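Local coordinates for NADH oxidase (PDB 6RVB), which is an FAD-dependent, NADH-using coenzyme A disulfide reductase of the pyridine nucleotide-disulfide oxidoreductase family, at residues L377-A390 and L404-L417. Sequence-based numbering, arbitrary orientation.
Sequences LVYEEGTGRLLGGA and LAALLHREGSVEDL
L386 and G412 tie the hairpin 377-390 to the turn between two helices. The amide of L386 donates to the carbonyl O of G412, at 2.9 Å from N to O. Two residues on, the amide of V414 gives a second bond to the carbonyl O of G384, N to O 2.9 Å. Together they bridge the backbones of R385 and S413 in a single beta bridge, just where the helix 414-418 begins.

Beside this bridge the L386 side chain leans over the turn: CD2 lies against the S413 carbonyl, CB meets L408 CD1 at 3.6 Å, and L407 CD1 is a looser neighbour. V414 sets CG2 against CB of Y379 (4.0 Å), the two side chains crossing at an angle. Deeper in, L377 splits its branches between the helices, CD1 on L404 CD2 at 3.8 Å and CD2 tip to tip with L417 CD2. L404 CD1 rests on CA of G389, where the strand has no side chain to keep the leucine off.

On the solvent side, R385, extended with CG anti to the backbone N (chi1 180°), brings NE within 3.7 Å of E411 OE1. The bridge is long and purely electrostatic: no N-H of the guanidinium is aimed at the oxygen, and the two planes are turned 67° apart.

Behind the first shell, S413 and D416 form a capping box: the amide of D416 bonds S413 OG, and D416 OD2 takes the amide of S413. In the hairpin, a classic beta bulge sets L387 and G388 together opposite V378. The whole is helix-on-sheet packing within the dimerisation domain, the two helices lying against its antiparallel sheet while A406 of helix 401-409 packs on L420 of the second subunit.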
loop_
_atom_site.group_PDB
_atom_site.type_symbol
_atom_site.label_atom_id
_atom_site.label_comp_id
_atom_site.label_asym_id
_atom_site.label_seq_id
_atom_site.Cartn_x
_atom_site.Cartn_y
_atom_site.Cartn_z
ATOM N N LEU A 377 -4.318 -1.798 15.185
ATOM C CA LEU A 377 -2.963 -2.129 15.575
ATOM C C LEU A 377 -3.063 -2.977 16.811
ATOM O O LEU A 377 -3.735 -2.622 17.739
ATOM C CB LEU A 377 -2.280 -0.818 15.909
ATOM C CG LEU A 377 -1.192 -0.283 15.058
ATOM C CD1 LEU A 377 -1.284 -0.813 13.613
ATOM C CD2 LEU A 377 -1.180 1.205 15.222
ATOM N N VAL A 378 -2.370 -4.086 16.861
ATOM C CA VAL A 378 -2.294 -4.934 18.079
ATOM C C VAL A 378 -0.851 -4.878 18.583
ATOM O O VAL A 378 0.072 -5.202 17.853
ATOM C CB VAL A 378 -2.675 -6.382 17.700
ATOM C CG1 VAL A 378 -2.551 -7.287 18.787
ATOM C CG2 VAL A 378 -4.093 -6.391 17.258
ATOM N N TYR A 379 -0.625 -4.391 19.788
ATOM C CA TYR A 379 0.758 -4.195 20.281
ATOM C C TYR A 379 0.965 -4.702 21.729
ATOM O O TYR A 379 0.021 -5.079 22.380
ATOM C CB TYR A 379 1.185 -2.740 20.179
ATOM C CG TYR A 379 0.242 -1.800 20.847
ATOM C CD1 TYR A 379 -1.004 -1.444 20.291
ATOM C CD2 TYR A 379 0.549 -1.314 22.058
ATOM C CE1 TYR A 379 -1.868 -0.587 20.958
ATOM C CE2 TYR A 379 -0.280 -0.492 22.716
ATOM C CZ TYR A 379 -1.469 -0.098 22.198
ATOM O OH TYR A 379 -2.202 0.779 23.003
ATOM N N GLU A 380 2.212 -4.746 22.199
ATOM C CA GLU A 380 2.578 -5.228 23.527
ATOM C C GLU A 380 2.645 -4.049 24.473
ATOM O O GLU A 380 3.111 -2.994 24.109
ATOM C CB GLU A 380 3.929 -5.872 23.471
ATOM C CG GLU A 380 4.230 -6.657 24.668
ATOM C CD GLU A 380 5.474 -7.537 24.614
ATOM O OE1 GLU A 380 5.458 -8.471 25.433
ATOM O OE2 GLU A 380 6.452 -7.296 23.855
ATOM N N GLU A 381 2.147 -4.190 25.692
ATOM C CA GLU A 381 1.922 -3.038 26.504
ATOM C C GLU A 381 3.146 -2.201 26.741
ATOM O O GLU A 381 3.139 -0.969 26.537
ATOM C CB GLU A 381 1.413 -3.505 27.827
ATOM C CG GLU A 381 0.352 -2.582 28.520
ATOM C CD GLU A 381 -0.262 -3.321 29.683
ATOM O OE1 GLU A 381 0.455 -3.477 30.684
ATOM O OE2 GLU A 381 -1.396 -3.821 29.579
ATOM N N GLY A 382 4.211 -2.823 27.201
ATOM C CA GLY A 382 5.299 -1.975 27.652
ATOM C C GLY A 382 6.252 -1.562 26.573
ATOM O O GLY A 382 6.529 -0.390 26.376
ATOM N N THR A 383 6.725 -2.586 25.852
ATOM C CA THR A 383 7.727 -2.495 24.815
ATOM C C THR A 383 7.234 -1.727 23.635
ATOM O O THR A 383 7.992 -1.057 22.944
ATOM C CB THR A 383 7.998 -3.832 24.324
ATOM O OG1 THR A 383 6.750 -4.493 24.173
ATOM C CG2 THR A 383 8.836 -4.553 25.298
ATOM N N GLY A 384 5.959 -1.822 23.385
ATOM C CA GLY A 384 5.400 -1.218 22.206
ATOM C C GLY A 384 5.544 -2.031 20.945
ATOM O O GLY A 384 5.213 -1.578 19.879
ATOM N N ARG A 385 6.040 -3.246 21.102
ATOM C CA ARG A 385 6.290 -4.142 20.031
ATOM C C ARG A 385 4.990 -4.397 19.300
ATOM O O ARG A 385 4.031 -4.779 19.941
ATOM C CB ARG A 385 6.834 -5.412 20.627
ATOM C CG ARG A 385 7.132 -6.454 19.586
ATOM C CD ARG A 385 7.573 -7.735 20.204
ATOM N NE ARG A 385 7.489 -8.885 19.314
ATOM C CZ ARG A 385 7.518 -10.164 19.754
ATOM N NH1 ARG A 385 7.631 -10.414 21.099
ATOM N NH2 ARG A 385 7.431 -11.203 18.855
ATOM N N LEU A 386 4.942 -4.193 17.975
ATOM C CA LEU A 386 3.780 -4.612 17.168
ATOM C C LEU A 386 3.674 -6.072 17.138
ATOM O O LEU A 386 4.683 -6.740 17.029
ATOM C CB LEU A 386 3.934 -4.297 15.684
ATOM C CG LEU A 386 3.398 -3.096 14.920
ATOM C CD1 LEU A 386 2.073 -2.748 15.545
ATOM C CD2 LEU A 386 4.365 -1.990 15.089
ATOM N N LEU A 387 2.451 -6.563 17.103
ATOM C CA LEU A 387 2.153 -7.993 17.113
ATOM C C LEU A 387 1.130 -8.425 16.056
ATOM O O LEU A 387 0.964 -9.622 15.844
ATOM C CB LEU A 387 1.590 -8.420 18.460
ATOM C CG LEU A 387 2.353 -8.259 19.750
ATOM C CD1 LEU A 387 1.387 -8.607 20.855
ATOM C CD2 LEU A 387 3.491 -9.164 19.759
ATOM N N GLY A 388 0.405 -7.486 15.446
ATOM C CA GLY A 388 -0.583 -7.807 14.439
ATOM C C GLY A 388 -1.260 -6.546 14.049
ATOM O O GLY A 388 -1.011 -5.547 14.658
ATOM N N GLY A 389 -2.107 -6.575 13.042
ATOM C CA GLY A 389 -2.639 -5.328 12.493
ATOM C C GLY A 389 -3.693 -5.652 11.455
ATOM O O GLY A 389 -3.673 -6.762 10.909
ATOM N N ALA A 390 -4.647 -4.756 11.210
ATOM C CA ALA A 390 -5.552 -4.977 10.104
ATOM C C ALA A 390 -5.706 -3.720 9.329
ATOM O O ALA A 390 -5.572 -2.656 9.873
ATOM C CB ALA A 390 -6.828 -5.414 10.593
ATOM N N LEU A 404 2.865 -2.937 7.775
ATOM C CA LEU A 404 2.923 -3.559 9.065
ATOM C C LEU A 404 3.600 -4.878 8.945
ATOM O O LEU A 404 4.345 -5.233 9.844
ATOM C CB LEU A 404 1.540 -3.733 9.630
ATOM C CG LEU A 404 0.646 -2.521 9.788
ATOM C CD1 LEU A 404 -0.730 -3.071 10.152
ATOM C CD2 LEU A 404 1.233 -1.678 10.853
ATOM N N ALA A 405 3.379 -5.606 7.854
ATOM C CA ALA A 405 4.161 -6.811 7.648
ATOM C C ALA A 405 5.641 -6.491 7.583
ATOM O O ALA A 405 6.444 -7.216 8.163
ATOM C CB ALA A 405 3.744 -7.546 6.467
ATOM N N ALA A 406 6.049 -5.407 6.939
ATOM C CA ALA A 406 7.487 -5.056 7.004
ATOM C C ALA A 406 7.999 -4.886 8.454
ATOM O O ALA A 406 9.066 -5.341 8.798
ATOM C CB ALA A 406 7.749 -3.877 6.255
ATOM N N LEU A 407 7.217 -4.223 9.310
ATOM C CA LEU A 407 7.576 -3.982 10.696
ATOM C C LEU A 407 7.561 -5.244 11.521
ATOM O O LEU A 407 8.488 -5.528 12.225
ATOM C CB LEU A 407 6.687 -2.914 11.305
ATOM C CG LEU A 407 6.904 -1.501 10.756
ATOM C CD1 LEU A 407 5.820 -0.643 11.172
ATOM C CD2 LEU A 407 8.151 -0.960 11.286
ATOM N N LEU A 408 6.516 -6.019 11.413
ATOM C CA LEU A 408 6.481 -7.311 12.031
ATOM C C LEU A 408 7.701 -8.177 11.763
ATOM O O LEU A 408 8.032 -9.078 12.550
ATOM C CB LEU A 408 5.216 -8.026 11.582
ATOM C CG LEU A 408 4.103 -8.285 12.602
ATOM C CD1 LEU A 408 4.035 -7.227 13.578
ATOM C CD2 LEU A 408 2.906 -8.298 11.890
ATOM N N HIS A 409 8.400 -7.912 10.672
ATOM C CA HIS A 409 9.394 -8.867 10.221
ATOM C C HIS A 409 10.671 -8.811 11.041
ATOM O O HIS A 409 11.166 -9.862 11.497
ATOM C CB HIS A 409 9.670 -8.700 8.727
ATOM C CG HIS A 409 10.241 -9.924 8.077
ATOM N ND1 HIS A 409 11.611 -10.108 7.942
ATOM C CD2 HIS A 409 9.644 -11.022 7.549
ATOM C CE1 HIS A 409 11.839 -11.287 7.393
ATOM N NE2 HIS A 409 10.666 -11.864 7.149
ATOM N N ARG A 410 11.205 -7.587 11.206
ATOM C CA ARG A 410 12.179 -7.253 12.277
ATOM C C ARG A 410 11.342 -7.190 13.625
ATOM O O ARG A 410 10.306 -7.784 13.706
ATOM C CB ARG A 410 12.885 -5.944 11.935
ATOM C CG ARG A 410 12.058 -4.640 12.331
ATOM C CD ARG A 410 12.868 -3.388 12.959
ATOM N NE ARG A 410 12.285 -2.039 12.679
ATOM C CZ ARG A 410 11.917 -1.558 11.460
ATOM N NH1 ARG A 410 11.984 -2.297 10.339
ATOM N NH2 ARG A 410 11.432 -0.313 11.342
ATOM N N GLU A 411 11.652 -6.497 14.683
ATOM C CA GLU A 411 10.641 -6.576 15.751
ATOM C C GLU A 411 9.598 -5.542 15.646
ATOM O O GLU A 411 8.372 -5.825 15.656
ATOM C CB GLU A 411 11.245 -6.460 17.118
ATOM C CG GLU A 411 12.221 -7.687 17.446
ATOM C CD GLU A 411 11.559 -9.035 17.327
ATOM O OE1 GLU A 411 10.338 -8.979 16.928
ATOM O OE2 GLU A 411 12.273 -10.071 17.636
ATOM N N GLY A 412 10.043 -4.332 15.586
ATOM C CA GLY A 412 9.197 -3.276 15.052
ATOM C C GLY A 412 8.131 -2.794 16.027
ATOM O O GLY A 412 7.242 -3.571 16.410
ATOM N N SER A 413 8.202 -1.532 16.446
ATOM C CA SER A 413 7.290 -1.045 17.433
ATOM C C SER A 413 6.314 -0.022 16.889
ATOM O O SER A 413 6.486 0.499 15.818
ATOM C CB SER A 413 8.071 -0.391 18.568
ATOM O OG SER A 413 9.065 0.493 18.086
ATOM N N VAL A 414 5.301 0.314 17.649
ATOM C CA VAL A 414 4.539 1.480 17.359
ATOM C C VAL A 414 5.413 2.711 17.162
ATOM O O VAL A 414 5.190 3.553 16.278
ATOM C CB VAL A 414 3.618 1.753 18.503
ATOM C CG1 VAL A 414 2.893 3.046 18.297
ATOM C CG2 VAL A 414 2.686 0.603 18.664
ATOM N N GLU A 415 6.423 2.865 17.996
ATOM C CA GLU A 415 7.347 3.988 17.805
ATOM C C GLU A 415 8.012 3.981 16.411
ATOM O O GLU A 415 8.164 5.019 15.830
ATOM C CB GLU A 415 8.428 3.968 18.876
ATOM C CG GLU A 415 8.007 4.393 20.265
ATOM C CD GLU A 415 7.831 5.894 20.385
ATOM O OE1 GLU A 415 7.143 6.336 21.372
ATOM O OE2 GLU A 415 8.384 6.603 19.486
ATOM N N ASP A 416 8.455 2.821 15.925
ATOM C CA ASP A 416 8.981 2.657 14.597
ATOM C C ASP A 416 7.977 3.055 13.552
ATOM O O ASP A 416 8.255 3.819 12.635
ATOM C CB ASP A 416 9.381 1.214 14.385
ATOM C CG ASP A 416 10.688 0.849 15.126
ATOM O OD1 ASP A 416 11.539 1.775 15.320
ATOM O OD2 ASP A 416 10.856 -0.358 15.483
ATOM N N LEU A 417 6.786 2.523 13.663
ATOM C CA LEU A 417 5.746 2.927 12.741
ATOM C C LEU A 417 5.557 4.427 12.777
ATOM O O LEU A 417 5.393 5.037 11.761
ATOM C CB LEU A 417 4.451 2.223 13.074
ATOM C CG LEU A 417 3.224 2.653 12.281
ATOM C CD1 LEU A 417 3.477 2.544 10.856
ATOM C CD2 LEU A 417 2.044 1.793 12.635
#